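Local coordinates for protein purine nucleoside phosphorylase YlmD (Geobacillus stearothermophilus, PDB 6T1B) that catalyses the phosphorolysis of adenosine, inosine and S-methyl-5'-thioadenosine to the free base and a ribose 1-phosphate, and also deaminates adenosine, with zinc as cofactor, at residues Leu118-Cys122 / Val139-His143; Asp125-Phe131 / Val174-Ile180; Lys220-Arg224 / Ile237-Cys243. Residue numbers count along the deposited sequence, not the author numbering.

Contact 1 (Leu118-Cys122 / Val139-His143). With NOS (inosine), chain B.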
ATOM      1  N   LEU A 118       4.939  13.401  -0.360  1.00 11.82           N
ATOM      2  CA  LEU A 118       4.049  12.362  -0.860  1.00 12.75           C
ATOM      3  C   LEU A 118       4.711  11.011  -0.685  1.00 11.13           C
ATOM      4  O   LEU A 118       5.665  10.688  -1.388  1.00 11.80           O
ATOM      5  CB  LEU A 118       3.670  12.601  -2.324  1.00 12.39           C
ATOM      6  CG  LEU A 118       2.490  11.739  -2.781  1.00 11.32           C
ATOM      7  CD1 LEU A 118       1.165  12.228  -2.214  1.00 13.63           C
ATOM      8  CD2 LEU A 118       2.426  11.622  -4.304  1.00 13.07           C
ATOM      9  N   LEU A 119       4.201  10.190   0.234  1.00 11.06           N
ATOM     10  CA  LEU A 119       4.688   8.831   0.377  1.00 10.38           C
ATOM     11  C   LEU A 119       4.159   8.041  -0.805  1.00 10.33           C
ATOM     12  O   LEU A 119       2.964   8.132  -1.128  1.00 11.59           O
ATOM     13  CB  LEU A 119       4.177   8.222   1.681  1.00  9.84           C
ATOM     14  CG  LEU A 119       4.451   9.097   2.919  1.00 12.26           C
ATOM     15  CD1 LEU A 119       3.886   8.381   4.140  1.00 12.42           C
ATOM     16  CD2 LEU A 119       5.881   9.426   3.104  1.00 12.21           C
ATOM     17  N   ALA A 120       5.005   7.232  -1.432  1.00  9.89           N
ATOM     18  CA  ALA A 120       4.650   6.606  -2.697  1.00 10.25           C
ATOM     19  C   ALA A 120       5.252   5.208  -2.739  1.00 10.74           C
ATOM     20  O   ALA A 120       6.482   5.057  -2.784  1.00 10.77           O
ATOM     21  CB  ALA A 120       5.153   7.479  -3.848  1.00 12.13           C
ATOM     22  N   LEU A 121       4.383   4.183  -2.750  1.00  9.07           N
ATOM     23  CA  LEU A 121       4.787   2.785  -2.758  1.00  8.95           C
ATOM     24  C   LEU A 121       4.087   2.042  -3.906  1.00  9.11           C
ATOM     25  O   LEU A 121       2.966   2.399  -4.290  1.00  9.87           O
ATOM     26  CB  LEU A 121       4.482   2.098  -1.413  1.00 10.50           C
ATOM     27  CG  LEU A 121       5.490   2.332  -0.286  1.00 10.57           C
ATOM     28  CD1 LEU A 121       5.529   3.707   0.361  1.00 11.52           C
ATOM     29  CD2 LEU A 121       5.277   1.270   0.802  1.00 12.89           C
ATOM     30  N   CYS A 122       4.759   1.019  -4.432  1.00  8.64           N
ATOM     31  CA  CYS A 122       4.285   0.294  -5.595  1.00  8.84           C
ATOM     32  C   CYS A 122       3.607  -1.009  -5.221  1.00  9.20           C
ATOM     33  O   CYS A 122       4.060  -1.692  -4.287  1.00  9.96           O
ATOM     34  CB  CYS A 122       5.475  -0.029  -6.492  1.00 10.31           C
ATOM     35  SG  CYS A 122       6.111   1.381  -7.418  1.00 13.73           S
ATOM     36  N   VAL A 139       0.636  10.831   8.428  1.00 13.59           N
ATOM     37  CA  VAL A 139       0.172   9.902   7.412  1.00 13.05           C
ATOM     38  C   VAL A 139       1.221   8.806   7.303  1.00 11.76           C
ATOM     39  O   VAL A 139       2.423   9.052   7.505  1.00 12.15           O
ATOM     40  CB  VAL A 139      -0.083  10.564   6.036  1.00 14.12           C
ATOM     41  CG1 VAL A 139      -1.224  11.566   6.120  1.00 14.58           C
ATOM     42  CG2 VAL A 139       1.200  11.201   5.468  1.00 14.72           C
ATOM     43  N   GLY A 140       0.779   7.611   6.917  1.00 11.37           N
ATOM     44  CA  GLY A 140       1.692   6.503   6.730  1.00 10.60           C
ATOM     45  C   GLY A 140       1.196   5.598   5.630  1.00 10.60           C
ATOM     46  O   GLY A 140       0.001   5.592   5.292  1.00 10.70           O
ATOM     47  N   LEU A 141       2.123   4.798   5.108  1.00  9.22           N
ATOM     48  CA  LEU A 141       1.773   3.867   4.051  1.00 10.05           C
ATOM     49  C   LEU A 141       2.700   2.673   4.156  1.00  9.10           C
ATOM     50  O   LEU A 141       3.931   2.822   4.224  1.00  9.59           O
ATOM     51  CB  LEU A 141       1.922   4.553   2.681  1.00  9.84           C
ATOM     52  CG  LEU A 141       1.571   3.748   1.436  1.00 10.45           C
ATOM     53  CD1 LEU A 141       0.180   3.170   1.469  1.00 11.39           C
ATOM     54  CD2 LEU A 141       1.762   4.666   0.215  1.00 11.27           C
ATOM     55  N   ALA A 142       2.121   1.477   4.131  1.00  9.85           N
ATOM     56  CA  ALA A 142       2.876   0.238   4.233  1.00  9.74           C
ATOM     57  C   ALA A 142       2.476  -0.747   3.151  1.00 10.79           C
ATOM     58  O   ALA A 142       1.326  -0.768   2.703  1.00 10.85           O
ATOM     59  CB  ALA A 142       2.685  -0.411   5.616  1.00 11.19           C
ATOM     60  N   HIS A 143       3.455  -1.563   2.761  1.00  9.63           N
ATOM     61  CA  HIS A 143       3.353  -2.594   1.739  1.00 10.45           C
ATOM     62  C   HIS A 143       3.403  -3.931   2.460  1.00 10.58           C
ATOM     63  O   HIS A 143       4.422  -4.278   3.062  1.00 11.95           O
ATOM     64  CB  HIS A 143       4.549  -2.408   0.794  1.00 10.79           C
ATOM     65  CG  HIS A 143       4.893  -3.590  -0.042  1.00 14.31           C
ATOM     66  ND1 HIS A 143       6.036  -4.332   0.173  1.00 12.59           N
ATOM     67  CD2 HIS A 143       4.310  -4.114  -1.150  1.00 14.87           C
ATOM     68  CE1 HIS A 143       6.120  -5.284  -0.735  1.00 15.45           C
ATOM     69  NE2 HIS A 143       5.092  -5.166  -1.566  1.00 16.16           N
TER
HETATM   70  N9  NOS B 301       9.156  -3.121  -7.540  1.00 28.56           N
HETATM   71  C4  NOS B 301       9.222  -1.932  -6.915  1.00 26.01           C
HETATM   72  N3  NOS B 301       9.147  -1.520  -5.493  1.00 25.85           N
HETATM   73  C2  NOS B 301       9.300  -0.134  -5.152  1.00 25.92           C
HETATM   74  N1  NOS B 301       9.522   0.865  -6.159  1.00 25.76           N
HETATM   75  C6  NOS B 301       9.601   0.529  -7.530  1.00 23.83           C
HETATM   76  O6  NOS B 301       9.774   1.412  -8.324  1.00 19.81           O
HETATM   77  C5  NOS B 301       9.432  -0.966  -7.869  1.00 24.18           C
HETATM   78  N7  NOS B 301       9.430  -1.558  -9.023  1.00 21.97           N
HETATM   79  C8  NOS B 301       9.275  -2.868  -8.848  1.00 27.12           C
HETATM   80  C5' NOS B 301       6.219  -4.128  -4.565  1.00 40.47           C
HETATM   81  O5' NOS B 301       4.897  -4.661  -4.589  1.00 41.78           O
HETATM   82  C4' NOS B 301       7.174  -5.017  -5.319  1.00 38.12           C
HETATM   83  O4' NOS B 301       7.487  -4.382  -6.579  1.00 35.88           O
HETATM   84  C1' NOS B 301       8.886  -4.353  -6.776  1.00 33.55           C
HETATM   85  C2' NOS B 301       9.522  -4.464  -5.394  1.00 36.43           C
HETATM   86  O2' NOS B 301      10.798  -5.082  -5.483  1.00 37.52           O
HETATM   87  C3' NOS B 301       8.506  -5.312  -4.626  1.00 38.34           C
HETATM   88  O3' NOS B 301       8.822  -6.705  -4.791  1.00 39.57           O
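When two strands run side by side but belong to different sheets, side chains rather than backbone must fill the gap. Strands 118-122 and 139-143 illustrate this: their axes run nearly parallel (11°) yet stay 7.6 Å apart, and leucines from both occupy the space. Leu-119, in the m,t rotamer, sends CD1 onto the partner main chain, 3.7 Å from Val-139 O and 3.9 Å from Gly-140 CA, and the same methyl meets Val-139 CG2 at 4.1 Å. Leu-141 takes the t,p rotamer and reaches back the other way, placing CD2 3.9 Å from both Leu-119 O and Leu-121 CD1, between the two leucines of the facing strand. Strand 118-123 belongs to one six-stranded mixed sheet and 138-144 to the other, so this is packing of sheet against sheet in the core of the YfiH/LACC1 fold; Leu-110 of strand 109-112 also touches Leu-119 and Leu-121. With chi1 at -81° and chi2 at 72°, Leu-121 splits its two methyls between neighbours: CD1 goes to Leu-141, while CD2 comes within 3.7 Å of His-143 CB, where apolar packing gives way to the active site. The t rotamer of His-143 goes with an imidazole that binds the catalytic zinc together with His-81 and Cys-126, while its ND1 is hydrogen-bonded to Asp-108. His-143 NE2 lies 3.1 Å from inosine O5', and that hydroxyl donates a hydrogen bond to Cys-122 O, also at 3.1 Å.

Contact 2 (Asp125-Phe131 / Val174-Ile180)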
ATOM      1  N   ASP A 125      -0.779  -6.582  -6.178  1.00 10.35           N
ATOM      2  CA  ASP A 125      -1.431  -7.701  -5.499  1.00 11.46           C
ATOM      3  C   ASP A 125      -1.265  -7.534  -3.974  1.00 11.39           C
ATOM      4  O   ASP A 125      -2.171  -7.858  -3.215  1.00 12.55           O
ATOM      5  CB  ASP A 125      -0.902  -9.089  -5.845  1.00 11.34           C
ATOM      6  CG  ASP A 125      -1.454  -9.658  -7.145  1.00 12.97           C
ATOM      7  OD1 ASP A 125      -0.859 -10.658  -7.565  1.00 12.70           O
ATOM      8  OD2 ASP A 125      -2.473  -9.174  -7.719  1.00 12.28           O
ATOM      9  N   CYS A 126      -0.112  -7.057  -3.519  1.00 10.71           N
ATOM     10  CA  CYS A 126       0.148  -6.970  -2.080  1.00 12.34           C
ATOM     11  C   CYS A 126      -0.741  -5.894  -1.476  1.00 11.43           C
ATOM     12  O   CYS A 126      -1.253  -5.023  -2.167  1.00 11.79           O
ATOM     13  CB  CYS A 126       1.622  -6.688  -1.837  1.00 15.11           C
ATOM     14  SG  CYS A 126       2.704  -8.064  -2.329  1.00 20.09           S
ATOM     15  N   VAL A 127      -0.909  -5.956  -0.166  1.00 10.92           N
ATOM     16  CA  VAL A 127      -1.856  -5.074   0.495  1.00 12.21           C
ATOM     17  C   VAL A 127      -1.278  -3.688   0.744  1.00  9.69           C
ATOM     18  O   VAL A 127      -0.263  -3.553   1.446  1.00 10.95           O
ATOM     19  CB  VAL A 127      -2.346  -5.677   1.828  1.00 12.19           C
ATOM     20  CG1 VAL A 127      -3.381  -4.757   2.454  1.00 15.58           C
ATOM     21  CG2 VAL A 127      -2.891  -7.064   1.611  1.00 14.89           C
ATOM     22  N   PRO A 128      -1.891  -2.627   0.192  1.00 10.52           N
ATOM     23  CA  PRO A 128      -1.492  -1.261   0.571  1.00 10.02           C
ATOM     24  C   PRO A 128      -2.260  -0.839   1.814  1.00 12.01           C
ATOM     25  O   PRO A 128      -3.502  -0.867   1.829  1.00 11.61           O
ATOM     26  CB  PRO A 128      -1.871  -0.426  -0.660  1.00 10.68           C
ATOM     27  CG  PRO A 128      -3.016  -1.151  -1.292  1.00 13.25           C
ATOM     28  CD  PRO A 128      -2.968  -2.612  -0.825  1.00 11.64           C
ATOM     29  N   ILE A 129      -1.546  -0.459   2.859  1.00 10.37           N
ATOM     30  CA  ILE A 129      -2.171  -0.081   4.122  1.00 10.36           C
ATOM     31  C   ILE A 129      -1.885   1.400   4.341  1.00 10.32           C
ATOM     32  O   ILE A 129      -0.726   1.801   4.501  1.00 10.50           O
ATOM     33  CB  ILE A 129      -1.678  -0.935   5.300  1.00 11.40           C
ATOM     34  CG1 ILE A 129      -1.734  -2.429   5.012  1.00 12.08           C
ATOM     35  CG2 ILE A 129      -2.553  -0.610   6.512  1.00 12.64           C
ATOM     36  CD1 ILE A 129      -1.157  -3.260   6.119  1.00 17.97           C
ATOM     37  N   TYR A 130      -2.940   2.216   4.307  1.00 11.01           N
ATOM     38  CA  TYR A 130      -2.842   3.651   4.481  1.00 11.20           C
ATOM     39  C   TYR A 130      -3.225   4.003   5.914  1.00 10.98           C
ATOM     40  O   TYR A 130      -4.244   3.526   6.420  1.00 11.70           O
ATOM     41  CB  TYR A 130      -3.835   4.370   3.554  1.00 11.90           C
ATOM     42  CG  TYR A 130      -3.732   4.086   2.054  1.00 11.18           C
ATOM     43  CD1 TYR A 130      -4.145   2.868   1.524  1.00 12.39           C
ATOM     44  CD2 TYR A 130      -3.291   5.067   1.169  1.00 10.93           C
ATOM     45  CE1 TYR A 130      -4.084   2.620   0.154  1.00 12.07           C
ATOM     46  CE2 TYR A 130      -3.229   4.832  -0.180  1.00 10.80           C
ATOM     47  CZ  TYR A 130      -3.621   3.598  -0.688  1.00 10.96           C
ATOM     48  OH  TYR A 130      -3.600   3.355  -2.054  1.00 11.37           O
ATOM     49  N   PHE A 131      -2.443   4.895   6.541  1.00 11.48           N
ATOM     50  CA  PHE A 131      -2.656   5.297   7.917  1.00 11.70           C
ATOM     51  C   PHE A 131      -2.793   6.816   7.990  1.00 12.74           C
ATOM     52  O   PHE A 131      -2.061   7.540   7.296  1.00 12.31           O
ATOM     53  CB  PHE A 131      -1.451   4.920   8.778  1.00 12.23           C
ATOM     54  CG  PHE A 131      -1.152   3.453   8.866  1.00 12.68           C
ATOM     55  CD1 PHE A 131      -0.490   2.787   7.856  1.00 10.84           C
ATOM     56  CD2 PHE A 131      -1.467   2.746  10.003  1.00 13.30           C
ATOM     57  CE1 PHE A 131      -0.182   1.448   8.003  1.00 12.12           C
ATOM     58  CE2 PHE A 131      -1.174   1.411  10.134  1.00 13.80           C
ATOM     59  CZ  PHE A 131      -0.524   0.768   9.144  1.00 13.16           C
ATOM     60  N   VAL A 174      -7.351   3.785   9.378  1.00 14.29           N
ATOM     61  CA  VAL A 174      -6.651   2.961   8.400  1.00 12.57           C
ATOM     62  C   VAL A 174      -7.563   2.686   7.217  1.00 14.66           C
ATOM     63  O   VAL A 174      -8.752   2.411   7.402  1.00 13.86           O
ATOM     64  CB  VAL A 174      -6.184   1.622   9.016  1.00 12.67           C
ATOM     65  CG1 VAL A 174      -5.671   0.722   7.920  1.00 16.61           C
ATOM     66  CG2 VAL A 174      -5.137   1.873  10.106  1.00 17.16           C
ATOM     67  N   ALA A 175      -7.010   2.733   6.010  1.00 12.71           N
ATOM     68  CA  ALA A 175      -7.695   2.204   4.841  1.00 12.50           C
ATOM     69  C   ALA A 175      -6.824   1.087   4.287  1.00 12.04           C
ATOM     70  O   ALA A 175      -5.620   1.273   4.087  1.00 11.62           O
ATOM     71  CB  ALA A 175      -7.918   3.271   3.784  1.00 12.55           C
ATOM     72  N   ILE A 176      -7.421  -0.081   4.074  1.00 12.58           N
ATOM     73  CA  ILE A 176      -6.755  -1.210   3.434  1.00 12.31           C
ATOM     74  C   ILE A 176      -7.234  -1.198   1.994  1.00 12.99           C
ATOM     75  O   ILE A 176      -8.447  -1.275   1.746  1.00 13.66           O
ATOM     76  CB  ILE A 176      -7.088  -2.514   4.161  1.00 14.06           C
ATOM     77  CG1 ILE A 176      -6.413  -2.517   5.532  1.00 15.68           C
ATOM     78  CG2 ILE A 176      -6.671  -3.724   3.348  1.00 17.10           C
ATOM     79  CD1 ILE A 176      -6.922  -3.578   6.457  1.00 16.45           C
ATOM     80  N   GLY A 177      -6.315  -1.023   1.060  1.00 12.86           N
ATOM     81  CA  GLY A 177      -6.669  -0.775  -0.319  1.00 14.07           C
ATOM     82  C   GLY A 177      -6.793  -2.024  -1.161  1.00 13.32           C
ATOM     83  O   GLY A 177      -6.689  -3.153  -0.658  1.00 13.76           O
ATOM     84  N   PRO A 178      -7.040  -1.833  -2.454  1.00 12.28           N
ATOM     85  CA  PRO A 178      -7.161  -2.960  -3.390  1.00 13.77           C
ATOM     86  C   PRO A 178      -5.938  -3.862  -3.356  1.00 12.95           C
ATOM     87  O   PRO A 178      -4.799  -3.390  -3.356  1.00 14.13           O
ATOM     88  CB  PRO A 178      -7.314  -2.266  -4.744  1.00 14.56           C
ATOM     89  CG  PRO A 178      -7.945  -0.950  -4.414  1.00 16.53           C
ATOM     90  CD  PRO A 178      -7.291  -0.539  -3.117  1.00 15.15           C
ATOM     91  N   ALA A 179      -6.191  -5.164  -3.388  1.00 13.03           N
ATOM     92  CA  ALA A 179      -5.158  -6.179  -3.244  1.00 13.24           C
ATOM     93  C   ALA A 179      -5.748  -7.487  -3.720  1.00 14.60           C
ATOM     94  O   ALA A 179      -6.937  -7.576  -4.030  1.00 15.98           O
ATOM     95  CB  ALA A 179      -4.682  -6.276  -1.796  1.00 13.79           C
ATOM     96  N   ILE A 180      -4.915  -8.513  -3.809  1.00 13.43           N
ATOM     97  CA  ILE A 180      -5.417  -9.794  -4.271  1.00 14.72           C
ATOM     98  C   ILE A 180      -6.317 -10.386  -3.192  1.00 15.64           C
ATOM     99  O   ILE A 180      -5.996 -10.350  -2.003  1.00 18.29           O
ATOM    100  CB  ILE A 180      -4.258 -10.725  -4.653  1.00 14.72           C
ATOM    101  CG1 ILE A 180      -4.777 -11.924  -5.428  1.00 18.02           C
ATOM    102  CG2 ILE A 180      -3.462 -11.114  -3.441  1.00 17.18           C
ATOM    103  CD1 ILE A 180      -3.679 -12.781  -5.997  1.00 20.69           C
TER
HETATM  104  O   HOH W   1      -2.179  -4.452  -4.602  1.00 12.50           O
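Four backbone hydrogen bonds join these segments. Tyr-130 N to Ala-175 O (2.8 Å) and Ala-175 N to Tyr-130 O (2.9 Å) make Tyr-130 and Ala-175 an antiparallel hydrogen-bonded pair; Gly-177 N to Pro-128 O (2.9 Å) and Ile-180 N to Asp-125 O (2.9 Å) carry the pairing past the end of strand 174-176. Between these last two, a water accepts from Asp-125 N (3.0 Å) and donates to Cys-126 O (2.7 Å) and Pro-178 O (3.1 Å), bridging the segments beside Cys-126, a ligand of the catalytic zinc. The antiparallel pairing, at 164°, lies inside a mixed sheet, with 138-144 flanking 127-133 and 237-239 flanking 173-176. Ile-129, Phe-131, Val-174 and Ile-176 share one face: Ile-129 CG2 meets Val-174 CG1 at 3.7 Å, and Phe-131 CD2 meets Val-174 CG2 at 3.8 Å; helix 219-229 covers much of this side. Tyr-130 and Ala-175 occupy the opposite face, where the tyrosine hydroxyl is hydrogen-bonded to Gly-27 O. Further along, Val-127 CG1 packs on Ile-176 CG2 at 3.6 Å.

Contact 3 (Lys220-Arg224 / Ile237-Cys243)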
ATOM      1  N   LYS A 220      -5.990  -8.995   3.284  1.00 13.79           N
ATOM      2  CA  LYS A 220      -6.624  -7.786   3.794  1.00 13.22           C
ATOM      3  C   LYS A 220      -7.127  -8.045   5.207  1.00 16.07           C
ATOM      4  O   LYS A 220      -6.871  -7.262   6.128  1.00 15.50           O
ATOM      5  CB  LYS A 220      -7.792  -7.370   2.905  1.00 15.43           C
ATOM      6  CG  LYS A 220      -7.425  -6.887   1.524  1.00 13.90           C
ATOM      7  CD  LYS A 220      -8.701  -6.509   0.784  1.00 16.50           C
ATOM      8  CE  LYS A 220      -8.421  -6.215  -0.654  1.00 19.83           C
ATOM      9  NZ  LYS A 220      -9.706  -6.258  -1.386  1.00 19.05           N
ATOM     10  N   GLU A 221      -7.831  -9.160   5.406  1.00 15.42           N
ATOM     11  CA  GLU A 221      -8.372  -9.474   6.720  1.00 15.61           C
ATOM     12  C   GLU A 221      -7.263  -9.802   7.705  1.00 14.91           C
ATOM     13  O   GLU A 221      -7.369  -9.477   8.887  1.00 17.13           O
ATOM     14  CB  GLU A 221      -9.383 -10.620   6.610  1.00 17.23           C
ATOM     15  CG  GLU A 221      -9.933 -11.107   7.939  1.00 21.18           C
ATOM     16  CD  GLU A 221     -10.921 -10.147   8.614  1.00 22.77           C
ATOM     17  OE1 GLU A 221     -11.095  -8.996   8.157  1.00 24.43           O
ATOM     18  OE2 GLU A 221     -11.534 -10.580   9.606  1.00 28.47           O
ATOM     19  N   ALA A 222      -6.203 -10.465   7.256  1.00 14.29           N
ATOM     20  CA  ALA A 222      -5.089 -10.732   8.157  1.00 15.76           C
ATOM     21  C   ALA A 222      -4.535  -9.425   8.722  1.00 13.81           C
ATOM     22  O   ALA A 222      -4.251  -9.324   9.922  1.00 15.81           O
ATOM     23  CB  ALA A 222      -3.993 -11.500   7.431  1.00 16.70           C
ATOM     24  N   ASN A 223      -4.384  -8.425   7.869  1.00 13.78           N
ATOM     25  CA  ASN A 223      -3.862  -7.138   8.319  1.00 13.59           C
ATOM     26  C   ASN A 223      -4.875  -6.404   9.183  1.00 13.45           C
ATOM     27  O   ASN A 223      -4.507  -5.815  10.201  1.00 14.06           O
ATOM     28  CB  ASN A 223      -3.413  -6.334   7.114  1.00 13.36           C
ATOM     29  CG  ASN A 223      -2.038  -6.736   6.683  1.00 12.91           C
ATOM     30  OD1 ASN A 223      -1.061  -6.369   7.329  1.00 14.38           O
ATOM     31  ND2 ASN A 223      -1.949  -7.578   5.660  1.00 13.86           N
ATOM     32  N   ARG A 224      -6.168  -6.504   8.853  1.00 15.10           N
ATOM     33  CA  ARG A 224      -7.185  -5.914   9.710  1.00 15.34           C
ATOM     34  C   ARG A 224      -7.118  -6.507  11.109  1.00 15.08           C
ATOM     35  O   ARG A 224      -7.176  -5.781  12.110  1.00 15.68           O
ATOM     36  CB  ARG A 224      -8.574  -6.122   9.106  1.00 14.31           C
ATOM     37  CG  ARG A 224      -9.708  -5.612   9.970  1.00 20.87           C
ATOM     38  CD  ARG A 224     -11.062  -5.755   9.277  1.00 21.70           C
ATOM     39  NE  ARG A 224     -12.116  -5.550  10.250  1.00 23.61           N
ATOM     40  CZ  ARG A 224     -12.622  -6.510  11.012  1.00 22.22           C
ATOM     41  NH1 ARG A 224     -12.189  -7.760  10.911  1.00 28.00           N
ATOM     42  NH2 ARG A 224     -13.564  -6.220  11.899  1.00 28.59           N
ATOM     43  N   ILE A 237     -11.208   1.364  10.734  1.00 14.49           N
ATOM     44  CA  ILE A 237     -10.534   0.563   9.713  1.00 14.96           C
ATOM     45  C   ILE A 237     -11.502   0.342   8.561  1.00 17.24           C
ATOM     46  O   ILE A 237     -12.555  -0.297   8.739  1.00 18.84           O
ATOM     47  CB  ILE A 237     -10.065  -0.795  10.255  1.00 14.81           C
ATOM     48  CG1 ILE A 237      -9.105  -0.603  11.426  1.00 15.03           C
ATOM     49  CG2 ILE A 237      -9.382  -1.596   9.138  1.00 15.47           C
ATOM     50  CD1 ILE A 237      -8.867  -1.887  12.221  1.00 17.38           C
ATOM     51  N   TYR A 238     -11.134   0.857   7.390  1.00 14.93           N
ATOM     52  CA  TYR A 238     -11.933   0.768   6.180  1.00 15.64           C
ATOM     53  C   TYR A 238     -11.228  -0.179   5.230  1.00 15.53           C
ATOM     54  O   TYR A 238     -10.015  -0.075   5.057  1.00 16.43           O
ATOM     55  CB  TYR A 238     -12.005   2.146   5.523  1.00 16.50           C
ATOM     56  CG  TYR A 238     -12.679   3.208   6.373  1.00 18.04           C
ATOM     57  CD1 TYR A 238     -12.008   3.806   7.428  1.00 19.52           C
ATOM     58  CD2 TYR A 238     -13.983   3.612   6.114  1.00 21.75           C
ATOM     59  CE1 TYR A 238     -12.622   4.782   8.220  1.00 22.76           C
ATOM     60  CE2 TYR A 238     -14.598   4.592   6.887  1.00 23.64           C
ATOM     61  CZ  TYR A 238     -13.905   5.167   7.934  1.00 20.76           C
ATOM     62  OH  TYR A 238     -14.522   6.142   8.702  1.00 31.65           O
ATOM     63  N   VAL A 239     -11.968  -1.105   4.628  1.00 15.97           N
ATOM     64  CA  VAL A 239     -11.355  -2.144   3.796  1.00 14.80           C
ATOM     65  C   VAL A 239     -11.985  -2.097   2.409  1.00 16.20           C
ATOM     66  O   VAL A 239     -13.199  -2.267   2.265  1.00 19.39           O
ATOM     67  CB  VAL A 239     -11.536  -3.538   4.418  1.00 18.81           C
ATOM     68  CG1 VAL A 239     -10.852  -4.595   3.587  1.00 19.00           C
ATOM     69  CG2 VAL A 239     -11.002  -3.568   5.841  1.00 18.27           C
ATOM     70  N   SER A 240     -11.164  -1.890   1.385  1.00 14.81           N
ATOM     71  CA  SER A 240     -11.635  -2.007   0.012  1.00 14.51           C
ATOM     72  C   SER A 240     -11.978  -3.456  -0.312  1.00 14.89           C
ATOM     73  O   SER A 240     -11.248  -4.377   0.067  1.00 17.68           O
ATOM     74  CB  SER A 240     -10.532  -1.553  -0.946  1.00 16.39           C
ATOM     75  OG  SER A 240     -10.935  -1.652  -2.301  1.00 16.60           O
ATOM     76  N   GLU A 241     -13.058  -3.656  -1.064  1.00 17.17           N
ATOM     77  CA  GLU A 241     -13.424  -4.979  -1.547  1.00 20.48           C
ATOM     78  C   GLU A 241     -12.804  -5.295  -2.911  1.00 19.17           C
ATOM     79  O   GLU A 241     -13.029  -6.391  -3.442  1.00 22.06           O
ATOM     80  CB  GLU A 241     -14.946  -5.124  -1.657  1.00 23.24           C
ATOM     81  CG  GLU A 241     -15.754  -4.630  -0.465  1.00 29.43           C
ATOM     82  CD  GLU A 241     -15.852  -5.637   0.655  1.00 68.14           C
ATOM     83  OE1 GLU A 241     -16.749  -5.483   1.512  1.00 89.36           O
ATOM     84  OE2 GLU A 241     -15.032  -6.579   0.682  1.00 84.69           O
ATOM     85  N   ARG A 242     -12.057  -4.367  -3.497  1.00 16.73           N
ATOM     86  CA  ARG A 242     -11.542  -4.572  -4.842  1.00 16.38           C
ATOM     87  C   ARG A 242     -10.395  -5.572  -4.823  1.00 17.83           C
ATOM     88  O   ARG A 242      -9.453  -5.451  -4.022  1.00 16.02           O
ATOM     89  CB  ARG A 242     -11.052  -3.247  -5.417  1.00 18.70           C
ATOM     90  CG  ARG A 242     -12.127  -2.211  -5.600  1.00 20.24           C
ATOM     91  CD  ARG A 242     -11.497  -0.931  -6.086  1.00 20.07           C
ATOM     92  NE  ARG A 242     -12.451   0.151  -6.293  1.00 21.49           N
ATOM     93  CZ  ARG A 242     -13.112   0.373  -7.423  1.00 23.54           C
ATOM     94  NH1 ARG A 242     -12.959  -0.431  -8.460  1.00 25.35           N
ATOM     95  NH2 ARG A 242     -13.947   1.401  -7.499  1.00 29.06           N
ATOM     96  N   CYS A 243     -10.451  -6.535  -5.754  1.00 17.86           N
ATOM     97  CA  CYS A 243      -9.394  -7.523  -5.954  1.00 16.08           C
ATOM     98  C   CYS A 243      -8.598  -7.144  -7.199  1.00 17.87           C
ATOM     99  O   CYS A 243      -9.178  -6.994  -8.281  1.00 17.48           O
ATOM    100  CB  CYS A 243      -9.991  -8.924  -6.174  1.00 18.28           C
ATOM    101  SG  CYS A 243      -8.763 -10.196  -6.558  1.00 20.08           S
TER
HETATM  102  O   HOH W   2     -13.121  -2.750  10.255  1.00 20.55           O
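A lysine ammonium buried against a turn needs acceptors, and main-chain carbonyls can supply them. Lys-220 shows how: its side chain, m at chi1 and extended from there on, runs from the helix past Val-239, with CD 4.0 Å from Val-239 CG1, and delivers NZ to Ser-240 O and Arg-242 O, each accepting a hydrogen bond at 2.8 Å. The turn that presents these carbonyls is itself braced. Ser-240 OG accepts from Arg-242 N at 3.2 Å, making an ST turn, and the same hydroxyl is hydrogen-bonded to Asp-4. The CA-to-CB bond of Arg-242 points away from the helix, and its guanidinium is hydrogen-bonded to Phe-6 O and forms a salt bridge with Glu-247.

One helical turn beyond Lys-220, Arg-224 lies over the edge strand 237-239, with CG 4.1 Å from Ile-237 CG2 and CD 4.1 Å from Val-239 CG2. Its polar end is shared out: NH1 forms a salt bridge with Glu-221 OE2 (3.2 Å), NH2 is hydrogen-bonded to Asn-234, and NE donates to a water (3.0 Å) that also lies 2.9 Å from Ile-237 O. Helix and strand run antiparallel, at 178°, as helix 219-229 packs on the sheet.

Cys-243, which follows the turn directly, binds the second, probably structural zinc with Cys-183, Cys-184 and Cys-246. With both of its carbonyl acceptors in the turn leading to that cysteine, the Lys-220 ammonium ties the helix to the approach to the metal site.

Overall arrangement
Each contact has a segment in the same mixed sheet; 118-122 comes from the second six-stranded sheet, and 220-224 from the helix packed on the first. Contacts 1 and 2, with centres 10 Å apart, join where strands 138-144 and 127-133 pair, through probable hydrogen bonds of Gly-140 O with Phe-131 N (2.8 Å) and of Ala-142 N with Ile-129 O (2.9 Å). Contacts 2 and 3, 7 Å apart between centres, join likewise through Ile-176 N with Tyr-238 O and Ile-176 O with Ser-240 N, both 2.8 Å. Contacts 1 and 2 supply His-143 and Cys-126 to the catalytic zinc beside inosine; contact 3, centred 16 Å from contact 1, leads to the other zinc. The nearest atoms of the Lys-220 side chain and inosine are about 14 Å apart.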